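Local structure of sulfite dehydrogenase (Paracoccus pantotrophus, 2XTS) at residues S239-E242 against T243-T247; S270-P273 against Q274-I277; F101-E104 against D105-F109. The protein probably oxidises protein-bound sulfane sulfur at a molybdenum cofactor and passes the electrons to the heme c of its cytochrome partner. One frame throughout, in Å; residues are numbered along the deposited sequence.

Interaction 1: residues S239-E242 against T243-T247; sequences SREE and TSKYT. With HEC (heme c), chain K; 2MO (molybdenum (IV)oxide), chain F.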
loop_
_atom_site.group_PDB
_atom_site.type_symbol
_atom_site.label_atom_id
_atom_site.label_comp_id
_atom_site.label_asym_id
_atom_site.label_seq_id
_atom_site.Cartn_x
_atom_site.Cartn_y
_atom_site.Cartn_z
ATOM N N SER A 239 -23.428 10.742 22.555
ATOM C CA SER A 239 -22.288 10.337 23.330
ATOM C C SER A 239 -21.229 11.434 23.467
ATOM O O SER A 239 -21.313 12.490 22.840
ATOM C CB SER A 239 -21.675 9.131 22.659
ATOM O OG SER A 239 -21.189 9.545 21.391
ATOM N N ARG A 240 -20.228 11.187 24.296
ATOM C CA ARG A 240 -19.183 12.185 24.559
ATOM C C ARG A 240 -18.520 12.678 23.274
ATOM O O ARG A 240 -18.252 13.879 23.121
ATOM C CB ARG A 240 -18.172 11.606 25.556
ATOM C CG ARG A 240 -17.122 12.574 26.083
ATOM C CD ARG A 240 -15.851 12.621 25.285
ATOM N NE ARG A 240 -14.893 13.470 25.955
ATOM C CZ ARG A 240 -13.577 13.445 25.765
ATOM N NH1 ARG A 240 -13.032 12.620 24.889
ATOM N NH2 ARG A 240 -12.806 14.255 26.457
ATOM N N GLU A 241 -18.261 11.737 22.373
ATOM C CA GLU A 241 -17.591 12.060 21.125
ATOM C C GLU A 241 -18.476 12.689 20.053
ATOM O O GLU A 241 -18.060 12.831 18.908
ATOM C CB GLU A 241 -16.800 10.870 20.568
ATOM C CG GLU A 241 -15.697 10.363 21.537
ATOM C CD GLU A 241 -14.637 11.377 21.977
ATOM O OE1 GLU A 241 -14.533 12.459 21.400
ATOM O OE2 GLU A 241 -13.891 11.081 22.940
ATOM N N GLU A 242 -19.688 13.089 20.427
ATOM C CA GLU A 242 -20.514 13.873 19.533
ATOM C C GLU A 242 -21.249 14.986 20.242
ATOM O O GLU A 242 -22.114 15.616 19.655
ATOM C CB GLU A 242 -21.432 12.977 18.708
ATOM C CG GLU A 242 -22.439 12.206 19.519
ATOM C CD GLU A 242 -22.942 10.909 18.870
ATOM O OE1 GLU A 242 -22.427 10.518 17.793
ATOM O OE2 GLU A 242 -23.837 10.278 19.496
ATOM N N THR A 243 -20.810 15.301 21.465
ATOM C CA THR A 243 -21.376 16.383 22.273
ATOM C C THR A 243 -20.230 17.267 22.775
ATOM O O THR A 243 -20.010 18.380 22.287
ATOM C CB THR A 243 -22.237 15.845 23.459
ATOM O OG1 THR A 243 -21.470 14.899 24.232
ATOM C CG2 THR A 243 -23.507 15.163 22.954
ATOM N N SER A 244 -19.473 16.763 23.730
ATOM C CA SER A 244 -18.288 17.451 24.193
ATOM C C SER A 244 -17.304 17.690 23.052
ATOM O O SER A 244 -16.752 18.775 22.919
ATOM C CB SER A 244 -17.606 16.638 25.292
ATOM O OG SER A 244 -16.435 17.297 25.739
ATOM N N LYS A 245 -17.079 16.645 22.264
ATOM C CA LYS A 245 -16.123 16.658 21.166
ATOM C C LYS A 245 -16.863 16.477 19.852
ATOM O O LYS A 245 -18.028 16.067 19.821
ATOM C CB LYS A 245 -15.094 15.564 21.395
ATOM C CG LYS A 245 -14.400 15.684 22.754
ATOM C CD LYS A 245 -13.572 16.967 22.908
ATOM C CE LYS A 245 -12.814 16.938 24.212
ATOM N NZ LYS A 245 -11.886 18.067 24.333
ATOM N N TYR A 246 -16.199 16.862 18.770
ATOM C CA TYR A 246 -16.726 16.782 17.398
ATOM C C TYR A 246 -18.052 17.533 17.286
ATOM O O TYR A 246 -18.956 17.174 16.537
ATOM C CB TYR A 246 -16.730 15.342 16.841
ATOM C CG TYR A 246 -15.393 14.714 17.113
ATOM C CD1 TYR A 246 -14.277 15.065 16.377
ATOM C CD2 TYR A 246 -15.221 13.864 18.190
ATOM C CE1 TYR A 246 -13.009 14.525 16.689
ATOM C CE2 TYR A 246 -13.982 13.343 18.513
ATOM C CZ TYR A 246 -12.891 13.677 17.792
ATOM O OH TYR A 246 -11.679 13.170 18.207
ATOM N N THR A 247 -18.098 18.657 18.001
ATOM C CA THR A 247 -19.094 19.703 17.850
ATOM C C THR A 247 -18.323 20.987 17.662
ATOM O O THR A 247 -17.222 21.133 18.194
ATOM C CB THR A 247 -20.019 19.809 19.067
ATOM O OG1 THR A 247 -19.219 19.966 20.249
ATOM C CG2 THR A 247 -20.884 18.569 19.208
HETATM FE FE HEC K . -11.229 11.718 33.492
HETATM C CHA HEC K . -11.928 13.047 30.446
HETATM C CHB HEC K . -14.473 12.184 34.425
HETATM C CHC HEC K . -10.607 10.091 36.359
HETATM C CHD HEC K . -7.925 11.840 32.831
HETATM N NA HEC K . -12.877 12.467 32.612
HETATM C C1A HEC K . -12.936 13.024 31.356
HETATM C C2A HEC K . -14.259 13.559 31.128
HETATM C C3A HEC K . -14.963 13.315 32.242
HETATM C C4A HEC K . -14.104 12.627 33.180
HETATM C CMA HEC K . -16.437 13.660 32.543
HETATM C CAA HEC K . -14.717 14.273 29.829
HETATM C CBA HEC K . -14.287 15.740 29.820
HETATM C CGA HEC K . -14.793 16.490 28.623
HETATM O O1A HEC K . -14.921 15.912 27.542
HETATM O O2A HEC K . -15.100 17.685 28.840
HETATM N NB HEC K . -12.317 11.190 35.052
HETATM C C1B HEC K . -13.666 11.450 35.269
HETATM C C2B HEC K . -14.103 10.712 36.435
HETATM C C3B HEC K . -13.021 10.154 36.996
HETATM C C4B HEC K . -11.902 10.419 36.126
HETATM C CMB HEC K . -15.529 10.831 37.008
HETATM C CAB HEC K . -12.951 9.272 38.234
HETATM C CBB HEC K . -13.980 8.111 38.115
HETATM N NC HEC K . -9.546 11.086 34.418
HETATM C C1C HEC K . -9.507 10.467 35.629
HETATM C C2C HEC K . -8.132 10.213 35.978
HETATM C C3C HEC K . -7.377 10.698 34.983
HETATM C C4C HEC K . -8.265 11.296 34.022
HETATM C CMC HEC K . -7.670 9.486 37.259
HETATM C CAC HEC K . -5.862 10.793 34.804
HETATM C CBC HEC K . -4.992 9.626 35.104
HETATM N ND HEC K . -10.139 12.322 31.916
HETATM C C1D HEC K . -8.770 12.167 31.804
HETATM C C2D HEC K . -8.335 12.484 30.469
HETATM C C3D HEC K . -9.569 12.823 29.734
HETATM C C4D HEC K . -10.634 12.726 30.684
HETATM C CMD HEC K . -6.948 12.402 29.847
HETATM C CAD HEC K . -9.635 13.198 28.264
HETATM C CBD HEC K . -9.826 11.930 27.436
HETATM C CGD HEC K . -9.969 12.202 25.966
HETATM O O1D HEC K . -10.135 13.380 25.558
HETATM O O2D HEC K . -10.020 11.213 25.208
HETATM MO MO 2MO F . -10.145 12.343 14.889
HETATM O OT1 2MO F . -11.690 12.834 14.120
HETATM O OT2 2MO F . -9.772 13.318 16.546
HETATM O O HOH W 1 -21.543 16.031 16.895
#
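Lys-245 and Arg-240 run side by side toward the heme c propionates, with the lysine's aliphatic chain laid over one face of the guanidinium. From CB, the arginine sends CG away from its own backbone N (chi1 -172°) and past Ser-244 CB; after a bend at chi2 (-91°), CD passes 4.1 Å from HEC O1A. NE donates to HEC O1A at 2.9 Å, CZ lies beneath Lys-245 CG at 3.8 Å, and NH2 bonds both HEC O1A and HEC O1D. NH1 adds a weak bond to O1D and a salt bridge of 2.6 Å to Glu-241 OE2, which lies close to the guanidinium plane and is met on its syn side. With a leucine in place of Arg-240, both propionates would probably lose the guanidinium that bridges them, and Glu-241 OE2 its salt-bridge mate. Ser-244 OG gives O1A a third donor, at 2.7 Å. The buried loop between strands 227-233 and 248-249 thus reaches the heme on one flank and the molybdenum centre on the other. Lys-245 N donates to Arg-240 O at 3.1 Å, and Ser-239 O is held from opposite faces of its plane by the backbone N of Glu-242 and the hydroxyl OG1 of Thr-243. Glu-241 OE1 meets the Tyr-246 ring at its edge, 3.1 Å from CE2, and Tyr-246 OH donates to OT2 of the molybdenum oxide at 2.5 Å.

Interaction 2: residues S270-P273 against Q274-I277; sequences SPSP and QVPI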
loop_
_atom_site.group_PDB
_atom_site.type_symbol
_atom_site.label_atom_id
_atom_site.label_comp_id
_atom_site.label_asym_id
_atom_site.label_seq_id
_atom_site.Cartn_x
_atom_site.Cartn_y
_atom_site.Cartn_z
ATOM N N SER A 270 4.719 19.425 -2.063
ATOM C CA SER A 270 6.028 19.935 -2.394
ATOM C C SER A 270 5.952 20.918 -3.542
ATOM O O SER A 270 5.221 20.731 -4.468
ATOM C CB SER A 270 6.991 18.819 -2.750
ATOM O OG SER A 270 6.714 18.323 -4.036
ATOM N N PRO A 271 6.694 22.032 -3.417
ATOM C CA PRO A 271 7.463 22.500 -2.259
ATOM C C PRO A 271 6.573 22.689 -1.036
ATOM O O PRO A 271 5.382 22.959 -1.161
ATOM C CB PRO A 271 8.017 23.867 -2.716
ATOM C CG PRO A 271 7.875 23.901 -4.153
ATOM C CD PRO A 271 6.707 23.020 -4.505
ATOM N N SER A 272 7.174 22.545 0.135
ATOM C CA SER A 272 6.497 22.784 1.402
ATOM C C SER A 272 7.604 23.004 2.440
ATOM O O SER A 272 8.779 22.822 2.125
ATOM C CB SER A 272 5.555 21.621 1.768
ATOM O OG SER A 272 6.291 20.421 1.979
ATOM N N PRO A 273 7.257 23.359 3.691
ATOM C CA PRO A 273 8.352 23.696 4.616
ATOM C C PRO A 273 9.395 22.602 4.859
ATOM O O PRO A 273 10.560 22.922 5.049
ATOM C CB PRO A 273 7.617 24.055 5.909
ATOM C CG PRO A 273 6.313 24.640 5.398
ATOM C CD PRO A 273 5.939 23.772 4.212
ATOM N N GLN A 274 8.986 21.336 4.857
ATOM C CA GLN A 274 9.907 20.222 5.013
ATOM C C GLN A 274 10.556 19.812 3.701
ATOM O O GLN A 274 11.352 18.882 3.704
ATOM C CB GLN A 274 9.155 19.002 5.563
ATOM C CG GLN A 274 8.598 19.151 6.971
ATOM C CD GLN A 274 7.479 18.170 7.218
ATOM O OE1 GLN A 274 6.397 18.307 6.642
ATOM N NE2 GLN A 274 7.736 17.151 8.058
ATOM N N VAL A 275 10.165 20.419 2.582
ATOM C CA VAL A 275 10.658 20.076 1.254
ATOM C C VAL A 275 11.098 21.372 0.551
ATOM O O VAL A 275 10.447 21.873 -0.375
ATOM C CB VAL A 275 9.585 19.355 0.403
ATOM C CG1 VAL A 275 10.210 18.809 -0.894
ATOM C CG2 VAL A 275 8.910 18.253 1.175
ATOM N N PRO A 276 12.191 21.963 1.028
ATOM C CA PRO A 276 12.722 23.167 0.385
ATOM C C PRO A 276 13.238 22.915 -1.014
ATOM O O PRO A 276 13.560 21.776 -1.359
ATOM C CB PRO A 276 13.888 23.538 1.291
ATOM C CG PRO A 276 14.325 22.246 1.869
ATOM C CD PRO A 276 13.057 21.515 2.122
ATOM N N ILE A 277 13.297 23.973 -1.812
ATOM C CA ILE A 277 13.881 23.892 -3.138
ATOM C C ILE A 277 15.376 24.102 -2.993
ATOM O O ILE A 277 15.803 25.207 -2.686
ATOM C CB ILE A 277 13.300 24.952 -4.082
ATOM C CG1 ILE A 277 11.772 24.929 -4.060
ATOM C CG2 ILE A 277 13.854 24.737 -5.493
ATOM C CD1 ILE A 277 11.161 26.084 -4.848
HETATM O O HOH W 2 6.220 20.323 4.671
#
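Ser-272 and Val-275 face each other across a type I beta turn with Pro-273 and Gln-274 at its corners, and backbone bonds set the shape. Val-275 N donates to Ser-272 O at 2.8 Å, approaching from above the carbonyl plane (56° out of it). The return bond, from Ser-272 N to Val-275 O, is weak at 3.4 Å; together the two make a single antiparallel hydrogen-bonded pair. Val-275 O also receives a CA-H...O contact from Pro-271 CA, 3.6 Å away; this proline follows a cis peptide bond, where the chain leaves strand 265-270.

Polar side-chain contacts run through one water beside Ser-272 and Gln-274. It donates to Ser-272 OG at 2.7 Å and to Gln-274 OE1 at 2.8 Å, and accepts from Gln-274 N, tying the serine hydroxyl to both ends of the glutamine. Ser-272 OG is further bonded to Thr-269 O.

The remaining contacts are van der Waals. Val-275 CG1, anti to the backbone N (chi1 -171°), meets Ser-270 CB at 3.7 Å, and the other methyl, CG2, touches Ser-272 OG at 3.5 Å. The Pro-271 ring meets the Ile-277 chain at a slant, CG to CD1 being 4.0 Å.

The turn belongs to the dimerisation domain and links strand 265-270, the outermost within this chain of the large antiparallel sheet, to strand 282-291. Leu-284 of the latter covers Pro-271 and Ile-277, Trp-376 of strand 375-378 covers Ser-272 and Pro-273, and Gln-274 reaches Gln-137 on helix 136-140 and Ala-193 of the cytochrome chain.

Interaction 3: residues F101-E104 against D105-F109; sequences FTFE and DLLRF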
loop_
_atom_site.group_PDB
_atom_site.type_symbol
_atom_site.label_atom_id
_atom_site.label_comp_id
_atom_site.label_asym_id
_atom_site.label_seq_id
_atom_site.Cartn_x
_atom_site.Cartn_y
_atom_site.Cartn_z
ATOM N N PHE A 101 -21.125 -12.344 16.697
ATOM C CA PHE A 101 -20.279 -12.905 15.644
ATOM C C PHE A 101 -18.843 -13.063 16.135
ATOM O O PHE A 101 -18.321 -12.224 16.878
ATOM C CB PHE A 101 -20.206 -11.979 14.418
ATOM C CG PHE A 101 -21.530 -11.716 13.766
ATOM C CD1 PHE A 101 -22.096 -12.645 12.915
ATOM C CD2 PHE A 101 -22.203 -10.538 13.986
ATOM C CE1 PHE A 101 -23.320 -12.418 12.316
ATOM C CE2 PHE A 101 -23.418 -10.305 13.380
ATOM C CZ PHE A 101 -23.971 -11.236 12.539
ATOM N N THR A 102 -18.219 -14.150 15.717
ATOM C CA THR A 102 -16.794 -14.322 15.849
ATOM C C THR A 102 -16.109 -13.787 14.591
ATOM O O THR A 102 -16.749 -13.536 13.575
ATOM C CB THR A 102 -16.430 -15.788 15.994
ATOM O OG1 THR A 102 -16.841 -16.468 14.812
ATOM C CG2 THR A 102 -17.149 -16.407 17.178
ATOM N N PHE A 103 -14.791 -13.642 14.633
ATOM C CA PHE A 103 -14.092 -13.225 13.434
ATOM C C PHE A 103 -14.228 -14.268 12.306
ATOM O O PHE A 103 -14.394 -13.933 11.140
ATOM C CB PHE A 103 -12.624 -12.884 13.721
ATOM C CG PHE A 103 -11.986 -12.134 12.592
ATOM C CD1 PHE A 103 -12.196 -10.763 12.462
ATOM C CD2 PHE A 103 -11.264 -12.788 11.615
ATOM C CE1 PHE A 103 -11.677 -10.075 11.411
ATOM C CE2 PHE A 103 -10.722 -12.090 10.543
ATOM C CZ PHE A 103 -10.939 -10.743 10.446
ATOM N N GLU A 104 -14.186 -15.546 12.665
ATOM C CA GLU A 104 -14.388 -16.623 11.709
ATOM C C GLU A 104 -15.707 -16.435 10.948
ATOM O O GLU A 104 -15.752 -16.620 9.727
ATOM C CB GLU A 104 -14.344 -17.957 12.434
ATOM C CG GLU A 104 -14.657 -19.137 11.583
ATOM C CD GLU A 104 -14.600 -20.426 12.363
ATOM O OE1 GLU A 104 -13.588 -21.148 12.238
ATOM O OE2 GLU A 104 -15.578 -20.712 13.082
ATOM N N ASP A 105 -16.768 -16.053 11.670
ATOM C CA ASP A 105 -18.062 -15.803 11.046
ATOM C C ASP A 105 -17.963 -14.665 10.015
ATOM O O ASP A 105 -18.535 -14.718 8.932
ATOM C CB ASP A 105 -19.143 -15.375 12.059
ATOM C CG ASP A 105 -19.502 -16.435 13.084
ATOM O OD1 ASP A 105 -19.447 -17.645 12.765
ATOM O OD2 ASP A 105 -19.918 -16.019 14.193
ATOM N N LEU A 106 -17.294 -13.588 10.416
ATOM C CA LEU A 106 -17.241 -12.408 9.582
ATOM C C LEU A 106 -16.531 -12.636 8.250
ATOM O O LEU A 106 -16.860 -11.997 7.256
ATOM C CB LEU A 106 -16.589 -11.278 10.365
ATOM C CG LEU A 106 -17.437 -10.777 11.546
ATOM C CD1 LEU A 106 -16.653 -9.787 12.365
ATOM C CD2 LEU A 106 -18.777 -10.156 11.144
ATOM N N LEU A 107 -15.578 -13.569 8.228
ATOM C CA LEU A 107 -14.871 -13.928 6.991
ATOM C C LEU A 107 -15.744 -14.727 6.023
ATOM O O LEU A 107 -15.294 -15.085 4.947
ATOM C CB LEU A 107 -13.605 -14.729 7.293
ATOM C CG LEU A 107 -12.477 -13.968 7.993
ATOM C CD1 LEU A 107 -11.426 -14.980 8.388
ATOM C CD2 LEU A 107 -11.861 -12.890 7.085
ATOM N N ARG A 108 -16.994 -15.001 6.385
ATOM C CA ARG A 108 -17.894 -15.803 5.555
ATOM C C ARG A 108 -18.982 -15.006 4.873
ATOM O O ARG A 108 -19.729 -15.576 4.077
ATOM C CB ARG A 108 -18.493 -16.924 6.400
ATOM C CG ARG A 108 -17.468 -17.812 7.024
ATOM C CD ARG A 108 -18.072 -18.807 7.963
ATOM N NE ARG A 108 -18.865 -19.780 7.234
ATOM C CZ ARG A 108 -19.513 -20.795 7.792
ATOM N NH1 ARG A 108 -19.493 -20.966 9.105
ATOM N NH2 ARG A 108 -20.174 -21.640 7.021
ATOM N N PHE A 109 -19.083 -13.712 5.183
ATOM C CA PHE A 109 -20.041 -12.832 4.509
ATOM C C PHE A 109 -19.525 -12.308 3.171
ATOM O O PHE A 109 -18.318 -12.150 2.974
ATOM C CB PHE A 109 -20.348 -11.609 5.363
ATOM C CG PHE A 109 -21.295 -11.870 6.514
ATOM C CD1 PHE A 109 -22.672 -11.823 6.326
ATOM C CD2 PHE A 109 -20.817 -12.171 7.786
ATOM C CE1 PHE A 109 -23.538 -12.038 7.377
ATOM C CE2 PHE A 109 -21.692 -12.406 8.841
ATOM C CZ PHE A 109 -23.038 -12.344 8.623
HETATM O O HOH W 3 -18.188 -19.580 11.240
#
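A capping box between Thr-102 and Asp-105 starts the short helix 103-106. Asp-105 N donates to Thr-102 OG1 at 3.2 Å, and in return Thr-102 N donates to Asp-105 OD2 at 2.9 Å, almost straight (168°) and from above the carboxylate plane. The threonine hydroxyl can accept because chi1 of 62° sets OG1 between its own N and carbonyl carbon, facing the helix start. The first helical bonds follow, Leu-106 N to Thr-102 O and Leu-107 N to Phe-103 O. This helix directly follows strand 99-101, which within this chain is an outermost strand of the five-stranded mixed sheet in the molybdopterin-binding domain, and a type I turn from Leu-106 to Phe-109 follows it. The rings of Phe-101 and Phe-109 form an offset edge-to-face pair: the edge of Phe-109 points to the face of Phe-101, with centroids 5.6 Å apart and planes at 76°. Leu-106 CD2 packs against Phe-101 CB at 4.0 Å, its side chain crossing the phenylalanine at about a right angle. Leu-107 CG touches Phe-103 CE2 at 3.6 Å. Asp-105 OD1 lies 2.8 Å from a water, which accepts from Arg-108 NH1 in the guanidinium plane. Arg-108 NE and NH2 reach Pro-283 O and Lys-281 O of the second subunit, and Phe-109 packs on helix 153-160 and on Leu-5 of a cytochrome chain.

Along the chain the three come in series as interaction 3, interaction 1 and interaction 2, and none touches another. Residues 101-109, and 239-242 of interaction 1, fall in the molybdopterin-binding domain, the two centres about 31 Å apart; residues 270-277 belong to the dimerisation domain, with a centre about 36 Å from interaction 1 and 46 Å from interaction 3. Interactions 2 and 3 lie on opposite sides of the chain's centre. Interaction 1 alone meets the heme and molybdenum sites; interaction 3 is a capped helix after strand 99-101 and interaction 2 a beta turn after strand 265-270. All three touch cytochrome chains, consistent with an interface spread over widely separated parts of the protein.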